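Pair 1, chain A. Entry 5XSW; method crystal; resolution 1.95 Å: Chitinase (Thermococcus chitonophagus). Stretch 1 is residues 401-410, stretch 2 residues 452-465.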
# COMPACT_ATOMS: atom_id res chain seq x y z
N ASP A 401 -10.58 32.49 3.36
CA ASP A 401 -10.85 31.05 3.63
C ASP A 401 -11.04 30.23 2.35
O ASP A 401 -10.48 29.13 2.20
CB ASP A 401 -12.11 30.88 4.48
CG ASP A 401 -11.96 31.44 5.88
OD1 ASP A 401 -10.81 31.57 6.37
OD2 ASP A 401 -13.00 31.72 6.48
N ILE A 402 -11.86 30.77 1.43
CA ILE A 402 -12.20 30.09 0.18
C ILE A 402 -10.98 30.01 -0.72
O ILE A 402 -10.67 28.98 -1.32
CB ILE A 402 -13.36 30.83 -0.58
CG1 ILE A 402 -14.60 30.93 0.29
CG2 ILE A 402 -13.68 30.14 -1.90
CD1 ILE A 402 -15.23 29.66 0.68
N GLU A 403 -10.27 31.13 -0.80
CA GLU A 403 -9.08 31.18 -1.61
C GLU A 403 -8.04 30.17 -1.14
O GLU A 403 -7.35 29.51 -1.93
CB GLU A 403 -8.49 32.62 -1.55
CG GLU A 403 -7.10 32.68 -2.15
CD GLU A 403 -7.08 32.53 -3.68
OE1 GLU A 403 -8.08 32.92 -4.32
OE2 GLU A 403 -6.07 32.02 -4.23
N TYR A 404 -7.86 30.13 0.17
CA TYR A 404 -6.90 29.21 0.79
C TYR A 404 -7.29 27.75 0.46
O TYR A 404 -6.49 26.93 -0.02
CB TYR A 404 -6.91 29.46 2.31
CG TYR A 404 -6.15 28.37 3.05
CD1 TYR A 404 -4.81 28.12 2.79
CD2 TYR A 404 -6.80 27.58 3.99
CE1 TYR A 404 -4.13 27.08 3.48
CE2 TYR A 404 -6.15 26.58 4.67
CZ TYR A 404 -4.82 26.34 4.41
OH TYR A 404 -4.23 25.30 5.12
N PHE A 405 -8.56 27.45 0.70
CA PHE A 405 -9.09 26.12 0.39
C PHE A 405 -8.75 25.69 -1.04
O PHE A 405 -8.16 24.62 -1.25
CB PHE A 405 -10.59 26.07 0.63
CG PHE A 405 -11.18 24.72 0.31
CD1 PHE A 405 -11.03 23.66 1.21
CD2 PHE A 405 -11.83 24.50 -0.90
CE1 PHE A 405 -11.53 22.39 0.90
CE2 PHE A 405 -12.34 23.22 -1.21
CZ PHE A 405 -12.20 22.19 -0.29
N PHE A 406 -9.02 26.54 -2.04
CA PHE A 406 -8.75 26.10 -3.40
C PHE A 406 -7.26 26.08 -3.79
O PHE A 406 -6.88 25.26 -4.60
CB PHE A 406 -9.53 26.94 -4.43
CG PHE A 406 -10.98 26.59 -4.47
CD1 PHE A 406 -11.40 25.46 -5.15
CD2 PHE A 406 -11.92 27.35 -3.79
CE1 PHE A 406 -12.76 25.09 -5.17
CE2 PHE A 406 -13.29 26.98 -3.81
CZ PHE A 406 -13.69 25.84 -4.49
N THR A 407 -6.44 26.96 -3.21
CA THR A 407 -4.97 26.85 -3.33
C THR A 407 -4.47 25.48 -2.85
O THR A 407 -3.66 24.85 -3.51
CB THR A 407 -4.27 27.96 -2.48
OG1 THR A 407 -4.78 29.23 -2.90
CG2 THR A 407 -2.78 27.95 -2.67
N VAL A 408 -4.92 25.05 -1.68
CA VAL A 408 -4.50 23.72 -1.19
C VAL A 408 -5.01 22.63 -2.14
O VAL A 408 -4.26 21.69 -2.55
CB VAL A 408 -5.03 23.49 0.24
CG1 VAL A 408 -4.66 22.02 0.68
CG2 VAL A 408 -4.38 24.56 1.22
N VAL A 409 -6.27 22.74 -2.57
CA VAL A 409 -6.75 21.72 -3.50
C VAL A 409 -5.86 21.67 -4.75
O VAL A 409 -5.47 20.61 -5.24
CB VAL A 409 -8.23 21.96 -3.89
CG1 VAL A 409 -8.63 20.99 -5.01
CG2 VAL A 409 -9.12 21.70 -2.64
N ARG A 410 -5.51 22.83 -5.26
CA ARG A 410 -4.66 22.86 -6.46
C ARG A 410 -3.26 22.29 -6.21
O ARG A 410 -2.68 21.65 -7.10
CB ARG A 410 -4.51 24.29 -6.98
CG ARG A 410 -3.90 24.36 -8.38
CD ARG A 410 -4.03 25.76 -8.93
NE ARG A 410 -3.52 25.85 -10.30
CZ ARG A 410 -3.21 27.01 -10.90
NH1 ARG A 410 -3.36 28.16 -10.25
NH2 ARG A 410 -2.75 27.00 -12.15
N ASP A 452 -24.17 27.91 2.02
CA ASP A 452 -23.57 28.32 0.76
C ASP A 452 -22.47 27.43 0.19
O ASP A 452 -22.15 27.52 -0.99
CB ASP A 452 -22.97 29.72 0.92
CG ASP A 452 -24.02 30.75 1.27
OD1 ASP A 452 -25.08 30.78 0.60
OD2 ASP A 452 -23.77 31.52 2.22
N PHE A 453 -21.76 26.69 1.04
CA PHE A 453 -20.51 26.14 0.50
C PHE A 453 -20.71 25.06 -0.60
O PHE A 453 -19.89 24.95 -1.52
CB PHE A 453 -19.58 25.59 1.65
CG PHE A 453 -18.17 25.30 1.17
CD1 PHE A 453 -17.38 26.31 0.69
CD2 PHE A 453 -17.66 23.99 1.18
CE1 PHE A 453 -16.08 26.06 0.18
CE2 PHE A 453 -16.38 23.71 0.71
CZ PHE A 453 -15.58 24.74 0.21
N LEU A 454 -21.79 24.26 -0.55
CA LEU A 454 -22.00 23.33 -1.66
C LEU A 454 -22.18 24.05 -3.00
O LEU A 454 -21.72 23.58 -4.04
CB LEU A 454 -23.22 22.43 -1.44
CG LEU A 454 -23.05 21.31 -0.41
CD1 LEU A 454 -24.35 20.44 -0.30
CD2 LEU A 454 -21.82 20.43 -0.85
N THR A 455 -22.83 25.21 -2.94
CA THR A 455 -23.04 25.98 -4.21
C THR A 455 -21.69 26.51 -4.73
O THR A 455 -21.37 26.42 -5.92
CB THR A 455 -24.08 27.10 -3.97
OG1 THR A 455 -25.36 26.49 -3.69
CG2 THR A 455 -24.24 27.97 -5.26
N ILE A 456 -20.82 26.95 -3.81
CA ILE A 456 -19.46 27.36 -4.18
C ILE A 456 -18.70 26.21 -4.82
O ILE A 456 -18.04 26.35 -5.88
CB ILE A 456 -18.66 27.86 -2.95
CG1 ILE A 456 -19.25 29.16 -2.35
CG2 ILE A 456 -17.15 27.94 -3.33
CD1 ILE A 456 -19.04 30.44 -3.28
N LEU A 457 -18.76 25.04 -4.18
CA LEU A 457 -18.13 23.85 -4.80
C LEU A 457 -18.65 23.52 -6.23
O LEU A 457 -17.86 23.20 -7.14
CB LEU A 457 -18.34 22.62 -3.90
CG LEU A 457 -17.50 22.62 -2.57
CD1 LEU A 457 -17.78 21.37 -1.70
CD2 LEU A 457 -15.98 22.75 -2.88
N ARG A 458 -19.95 23.64 -6.41
CA ARG A 458 -20.57 23.32 -7.71
C ARG A 458 -20.14 24.31 -8.76
O ARG A 458 -19.82 23.93 -9.90
CB ARG A 458 -22.11 23.33 -7.58
CG ARG A 458 -22.58 22.07 -6.88
CD ARG A 458 -24.05 21.98 -6.58
NE ARG A 458 -24.25 20.85 -5.67
CZ ARG A 458 -25.24 20.75 -4.81
NH1 ARG A 458 -26.16 21.69 -4.74
NH2 ARG A 458 -25.29 19.72 -3.99
N VAL A 459 -20.06 25.59 -8.37
CA VAL A 459 -19.51 26.58 -9.28
C VAL A 459 -18.11 26.22 -9.66
O VAL A 459 -17.78 26.20 -10.86
CB VAL A 459 -19.55 27.97 -8.66
CG1 VAL A 459 -18.67 28.93 -9.46
CG2 VAL A 459 -21.01 28.43 -8.64
N ALA A 460 -17.27 25.90 -8.67
CA ALA A 460 -15.90 25.49 -9.04
C ALA A 460 -15.91 24.28 -9.94
O ALA A 460 -15.15 24.21 -10.92
CB ALA A 460 -15.07 25.18 -7.74
N MET A 461 -16.76 23.29 -9.60
CA MET A 461 -16.70 22.01 -10.33
C MET A 461 -17.24 22.05 -11.75
O MET A 461 -16.96 21.14 -12.57
CB MET A 461 -17.44 20.91 -9.53
CG MET A 461 -16.63 20.61 -8.22
SD MET A 461 -17.48 19.44 -7.14
CE MET A 461 -17.14 17.90 -7.98
N LYS A 462 -18.00 23.10 -12.06
CA LYS A 462 -18.40 23.34 -13.46
C LYS A 462 -17.16 23.43 -14.31
O LYS A 462 -17.20 23.16 -15.49
CB LYS A 462 -19.22 24.64 -13.58
CG LYS A 462 -20.65 24.57 -13.05
CD LYS A 462 -21.51 23.77 -14.13
CE LYS A 462 -22.99 23.67 -13.79
NZ LYS A 462 -23.72 22.75 -14.76
N HIS A 463 -16.04 23.83 -13.75
CA HIS A 463 -14.80 23.91 -14.51
C HIS A 463 -13.90 22.68 -14.43
O HIS A 463 -12.86 22.65 -15.00
CB HIS A 463 -13.99 25.14 -14.11
CG HIS A 463 -14.71 26.42 -14.30
ND1 HIS A 463 -14.42 27.30 -15.32
CD2 HIS A 463 -15.73 26.98 -13.61
CE1 HIS A 463 -15.22 28.34 -15.24
NE2 HIS A 463 -16.02 28.17 -14.22
N TRP A 464 -14.32 21.62 -13.70
CA TRP A 464 -13.48 20.44 -13.55
C TRP A 464 -13.68 19.44 -14.70
O TRP A 464 -14.75 19.36 -15.29
CB TRP A 464 -13.77 19.77 -12.19
CG TRP A 464 -13.27 20.55 -10.99
CD1 TRP A 464 -12.92 21.87 -10.94
CD2 TRP A 464 -13.10 20.04 -9.66
NE1 TRP A 464 -12.55 22.22 -9.66
CE2 TRP A 464 -12.64 21.10 -8.86
CE3 TRP A 464 -13.29 18.77 -9.06
CZ2 TRP A 464 -12.36 20.96 -7.48
CZ3 TRP A 464 -13.02 18.62 -7.70
CH2 TRP A 464 -12.57 19.71 -6.93
N PRO A 465 -12.64 18.66 -15.04
CA PRO A 465 -12.78 17.66 -16.10
C PRO A 465 -13.95 16.70 -15.82
O PRO A 465 -14.21 16.38 -14.64
CB PRO A 465 -11.46 16.89 -16.06
CG PRO A 465 -10.57 17.63 -15.17
CD PRO A 465 -11.36 18.55 -14.32

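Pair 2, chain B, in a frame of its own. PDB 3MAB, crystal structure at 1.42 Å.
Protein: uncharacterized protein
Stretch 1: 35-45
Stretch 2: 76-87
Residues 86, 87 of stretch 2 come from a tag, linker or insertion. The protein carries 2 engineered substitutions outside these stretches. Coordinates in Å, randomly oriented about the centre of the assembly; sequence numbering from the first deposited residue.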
# COMPACT_ATOMS: atom_id res chain seq x y z
N GLY B 35 -6.72 12.13 4.91
CA GLY B 35 -7.39 10.86 4.88
C GLY B 35 -8.09 10.52 3.59
O GLY B 35 -8.28 11.37 2.69
N SER B 36 -8.52 9.26 3.48
CA SER B 36 -9.00 8.75 2.22
C SER B 36 -10.33 9.36 1.81
O SER B 36 -10.54 9.61 0.62
CB SER B 36 -9.10 7.25 2.21
OG SER B 36 -10.03 6.80 3.17
N LYS B 37 -11.25 9.56 2.75
CA LYS B 37 -12.57 10.06 2.37
C LYS B 37 -12.49 11.50 1.85
O LYS B 37 -13.08 11.83 0.82
CB LYS B 37 -13.55 9.98 3.53
CG LYS B 37 -13.91 8.52 3.90
CD LYS B 37 -14.94 8.58 5.05
CE LYS B 37 -15.26 7.20 5.60
NZ LYS B 37 -15.67 7.24 7.04
N GLU B 38 -11.75 12.34 2.56
CA GLU B 38 -11.58 13.73 2.09
C GLU B 38 -10.82 13.73 0.74
O GLU B 38 -11.20 14.44 -0.17
CB GLU B 38 -10.83 14.58 3.09
CG GLU B 38 -10.64 16.00 2.52
CD GLU B 38 -10.08 17.03 3.43
OE1 GLU B 38 -10.23 16.97 4.67
OE2 GLU B 38 -9.47 17.99 2.89
N ALA B 39 -9.76 12.95 0.62
CA ALA B 39 -9.00 12.94 -0.63
C ALA B 39 -9.90 12.48 -1.79
O ALA B 39 -9.91 13.08 -2.87
CB ALA B 39 -7.78 12.07 -0.49
N PHE B 40 -10.68 11.45 -1.54
CA PHE B 40 -11.62 10.95 -2.54
C PHE B 40 -12.61 12.04 -2.93
O PHE B 40 -12.84 12.23 -4.11
CB PHE B 40 -12.38 9.71 -2.07
CG PHE B 40 -13.32 9.18 -3.07
CD1 PHE B 40 -12.87 8.30 -4.02
CD2 PHE B 40 -14.65 9.56 -3.13
CE1 PHE B 40 -13.68 7.83 -5.00
CE2 PHE B 40 -15.47 9.05 -4.14
CZ PHE B 40 -14.97 8.18 -5.05
N LEU B 41 -13.18 12.76 -1.96
CA LEU B 41 -14.17 13.79 -2.27
C LEU B 41 -13.55 14.86 -3.19
O LEU B 41 -14.19 15.42 -4.09
CB LEU B 41 -14.73 14.44 -1.00
CG LEU B 41 -15.77 13.63 -0.27
CD1 LEU B 41 -16.10 14.32 1.00
CD2 LEU B 41 -17.03 13.36 -1.10
N ARG B 42 -12.31 15.21 -2.87
CA ARG B 42 -11.62 16.24 -3.65
C ARG B 42 -11.42 15.81 -5.12
O ARG B 42 -11.54 16.65 -5.99
CB ARG B 42 -10.31 16.65 -2.95
CG ARG B 42 -10.66 17.46 -1.76
CD ARG B 42 -9.66 17.72 -0.69
NE ARG B 42 -8.59 18.54 -1.17
CZ ARG B 42 -7.59 19.03 -0.43
NH1 ARG B 42 -7.56 18.91 0.87
NH2 ARG B 42 -6.60 19.69 -1.03
N ILE B 43 -11.07 14.56 -5.35
CA ILE B 43 -10.90 14.08 -6.70
C ILE B 43 -12.23 13.88 -7.40
O ILE B 43 -12.34 14.15 -8.58
CB ILE B 43 -9.95 12.85 -6.82
CG1 ILE B 43 -10.38 11.61 -6.08
CG2 ILE B 43 -8.57 13.24 -6.27
CD1 ILE B 43 -9.44 10.32 -6.41
N TRP B 44 -13.22 13.44 -6.63
CA TRP B 44 -14.59 13.20 -7.15
C TRP B 44 -15.29 14.48 -7.52
O TRP B 44 -16.00 14.53 -8.53
CB TRP B 44 -15.33 12.43 -6.09
CG TRP B 44 -16.75 12.10 -6.39
CD1 TRP B 44 -17.19 11.04 -7.10
CD2 TRP B 44 -17.91 12.74 -5.83
NE1 TRP B 44 -18.55 10.99 -7.04
CE2 TRP B 44 -19.03 12.01 -6.27
CE3 TRP B 44 -18.10 13.83 -4.97
CZ2 TRP B 44 -20.30 12.36 -5.94
CZ3 TRP B 44 -19.38 14.19 -4.64
CH2 TRP B 44 -20.47 13.49 -5.15
N GLU B 45 -15.02 15.55 -6.79
CA GLU B 45 -15.52 16.86 -7.14
C GLU B 45 -15.00 17.28 -8.55
O GLU B 45 -15.72 17.91 -9.31
CB GLU B 45 -15.04 17.86 -6.09
CG GLU B 45 -15.35 19.31 -6.46
CD GLU B 45 -15.05 20.30 -5.35
OE1 GLU B 45 -14.08 20.09 -4.60
OE2 GLU B 45 -15.77 21.32 -5.27
N ILE B 76 -16.37 -2.12 4.39
CA ILE B 76 -17.79 -1.83 4.50
C ILE B 76 -18.02 -0.37 4.80
O ILE B 76 -18.94 0.25 4.26
CB ILE B 76 -18.47 -2.81 5.49
CG1 ILE B 76 -18.54 -4.18 4.81
CG2 ILE B 76 -19.88 -2.30 5.90
CD1 ILE B 76 -18.84 -5.32 5.77
N GLU B 77 -17.22 0.24 5.66
CA GLU B 77 -17.32 1.66 5.98
C GLU B 77 -17.15 2.51 4.70
O GLU B 77 -17.93 3.47 4.44
CB GLU B 77 -16.25 2.01 7.03
CG GLU B 77 -16.16 3.49 7.36
CD GLU B 77 -14.97 3.84 8.20
OE1 GLU B 77 -14.21 2.95 8.60
OE2 GLU B 77 -14.84 5.04 8.51
N LEU B 78 -16.19 2.14 3.86
CA LEU B 78 -15.91 2.91 2.68
C LEU B 78 -17.03 2.73 1.69
O LEU B 78 -17.43 3.69 1.02
CB LEU B 78 -14.55 2.49 2.09
CG LEU B 78 -13.35 2.79 2.97
CD1 LEU B 78 -12.13 2.15 2.37
CD2 LEU B 78 -13.09 4.25 3.22
N LYS B 79 -17.53 1.51 1.55
CA LYS B 79 -18.67 1.25 0.65
C LYS B 79 -19.91 2.03 1.06
O LYS B 79 -20.61 2.60 0.18
CB LYS B 79 -18.99 -0.24 0.63
CG LYS B 79 -20.03 -0.55 -0.37
CD LYS B 79 -20.31 -2.05 -0.50
CE LYS B 79 -19.33 -2.75 -1.43
NZ LYS B 79 -19.89 -4.01 -2.02
N LYS B 80 -20.18 2.11 2.34
CA LYS B 80 -21.35 2.87 2.80
C LYS B 80 -21.18 4.33 2.39
O LYS B 80 -22.13 4.97 1.97
CB LYS B 80 -21.53 2.74 4.29
CG LYS B 80 -21.97 1.43 4.74
CD LYS B 80 -23.08 0.77 3.89
CE LYS B 80 -22.82 -0.76 3.77
NZ LYS B 80 -21.47 -1.10 3.19
N PHE B 81 -20.02 4.90 2.58
CA PHE B 81 -19.70 6.30 2.23
C PHE B 81 -19.89 6.49 0.74
O PHE B 81 -20.62 7.38 0.29
CB PHE B 81 -18.32 6.64 2.71
CG PHE B 81 -17.77 7.93 2.18
CD1 PHE B 81 -18.32 9.17 2.54
CD2 PHE B 81 -16.75 7.91 1.30
CE1 PHE B 81 -17.78 10.33 2.05
CE2 PHE B 81 -16.21 9.08 0.80
CZ PHE B 81 -16.74 10.27 1.19
N HIS B 82 -19.33 5.63 -0.07
CA HIS B 82 -19.40 5.79 -1.48
C HIS B 82 -20.83 5.67 -1.98
O HIS B 82 -21.27 6.45 -2.82
CB HIS B 82 -18.52 4.77 -2.19
CG HIS B 82 -18.46 4.99 -3.65
ND1 HIS B 82 -19.15 4.18 -4.53
CD2 HIS B 82 -17.85 5.92 -4.40
CE1 HIS B 82 -18.95 4.61 -5.77
NE2 HIS B 82 -18.19 5.68 -5.72
N GLN B 83 -21.56 4.71 -1.47
CA GLN B 83 -22.96 4.54 -1.85
C GLN B 83 -23.72 5.80 -1.53
O GLN B 83 -24.54 6.26 -2.34
CB GLN B 83 -23.60 3.35 -1.14
CG GLN B 83 -23.17 2.02 -1.69
CD GLN B 83 -23.55 0.83 -0.78
OE1 GLN B 83 -24.09 1.01 0.31
NE2 GLN B 83 -23.27 -0.39 -1.25
N SER B 84 -23.51 6.40 -0.36
CA SER B 84 -24.22 7.63 0.04
C SER B 84 -23.89 8.75 -0.92
O SER B 84 -24.78 9.55 -1.26
CB SER B 84 -23.84 8.00 1.47
OG SER B 84 -24.13 6.91 2.34
N LEU B 85 -22.64 8.85 -1.38
CA LEU B 85 -22.26 9.94 -2.26
C LEU B 85 -22.94 9.79 -3.61
O LEU B 85 -23.28 10.81 -4.27
CB LEU B 85 -20.77 9.86 -2.53
CG LEU B 85 -19.90 10.40 -1.45
CD1 LEU B 85 -18.44 10.29 -1.98
CD2 LEU B 85 -20.25 11.82 -1.10
N GLU B 86 -23.16 8.56 -4.03
CA GLU B 86 -23.65 8.30 -5.37
C GLU B 86 -25.17 8.08 -5.40
O GLU B 86 -25.75 7.62 -6.39
CB GLU B 86 -22.88 7.13 -5.98
CG GLU B 86 -21.46 7.53 -6.40
CD GLU B 86 -21.37 8.49 -7.61
OE1 GLU B 86 -22.40 8.80 -8.21
OE2 GLU B 86 -20.24 8.93 -7.96
N GLY B 87 -25.86 8.53 -4.36
CA GLY B 87 -27.32 8.62 -4.38
C GLY B 87 -28.04 7.41 -3.80
O GLY B 87 -29.21 7.15 -4.07

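In both pairs two helices from one chain run side by side in roughly the same direction and superpose with an RMSD of 0.7 Å over the N, CA and C atoms of 14 central residues. The crossing is wider in pair 1, at -46° with a closest axial approach of 12.7 Å, than in pair 2, at -28° and 11.6 Å. Such spacing leaves the backbones well apart, and the contacts between them are made largely by side chains. Pair 1 buries 345 Å² between its stretches and pair 2 buries 529 Å², both sides summed.

Four positions of the first helix supply the matching contacts: A:Ile402, A:Phe405, A:Phe406 and A:Val409 in pair 1 fall on B:Lys37, B:Phe40, B:Leu41 and B:Trp44 in pair 2. Across from them, A:Phe453, A:Ile456, A:Leu457 and A:Ala460 fall on B:Leu78, B:Phe81, B:His82 and B:Leu85.

The phenylalanine shared at A:Phe405 and B:Phe40 has chi1 t in both, and its CA-to-CB bond points toward the other helix. A:Phe405 presents a ring face to the edge of A:Phe453, with centroids 5.5 Å apart and planes at 84°; CE2 of A:Phe405 lies 3.9 Å from CZ of A:Phe453. In pair 2 the position of A:Phe453 holds the smaller B:Leu78, and the aromatic partner is B:His82, one turn further on, at the position of A:Leu457; B:Phe40 meets it obliquely, CZ of B:Phe40 lying 3.7 Å from CD2 of B:His82.

Bulk is distributed differently at three further matches. In pair 1 the large ring is on the first helix: A:Phe406, chi1 m, reaches A:Ala460, its CE1 3.5 Å from A:Ala460 CB, while A:Ile456 CG2 lies at the ring edge, 4.0 Å from A:Phe406 CE2. In pair 2 the ring is on the second helix, where B:Phe81 replaces A:Ile456; B:Leu41 CG approaches its edge, 3.8 Å from B:Phe81 CZ. B:Leu85, in place of the alanine, extends across to B:Leu41, with CD1 of B:Leu85 3.5 Å from CD2 of B:Leu41.

The chemistry also changes at A:Ile402 and B:Lys37. A:Ile402 is purely apolar, its CD1 3.7 Å from A:Phe453 CE1. B:Lys37 does two jobs: its CG lies over the face of B:Phe81, 4.1 Å from the ring centroid in a CH-pi contact, and its NZ forms a salt bridge with B:Glu77 OE2 at 2.8 Å.

At the far end, A:Val409 CG1 lies 4.5 Å from A:Trp464 CZ2. At the matching position B:Trp44 NE1 donates a 2.8 Å hydrogen bond to OE2 of B:Glu86, a tag residue. Pair 1 has no hydrogen bond across its stretches, whereas pair 2 has polar links near both ends of an apolar middle.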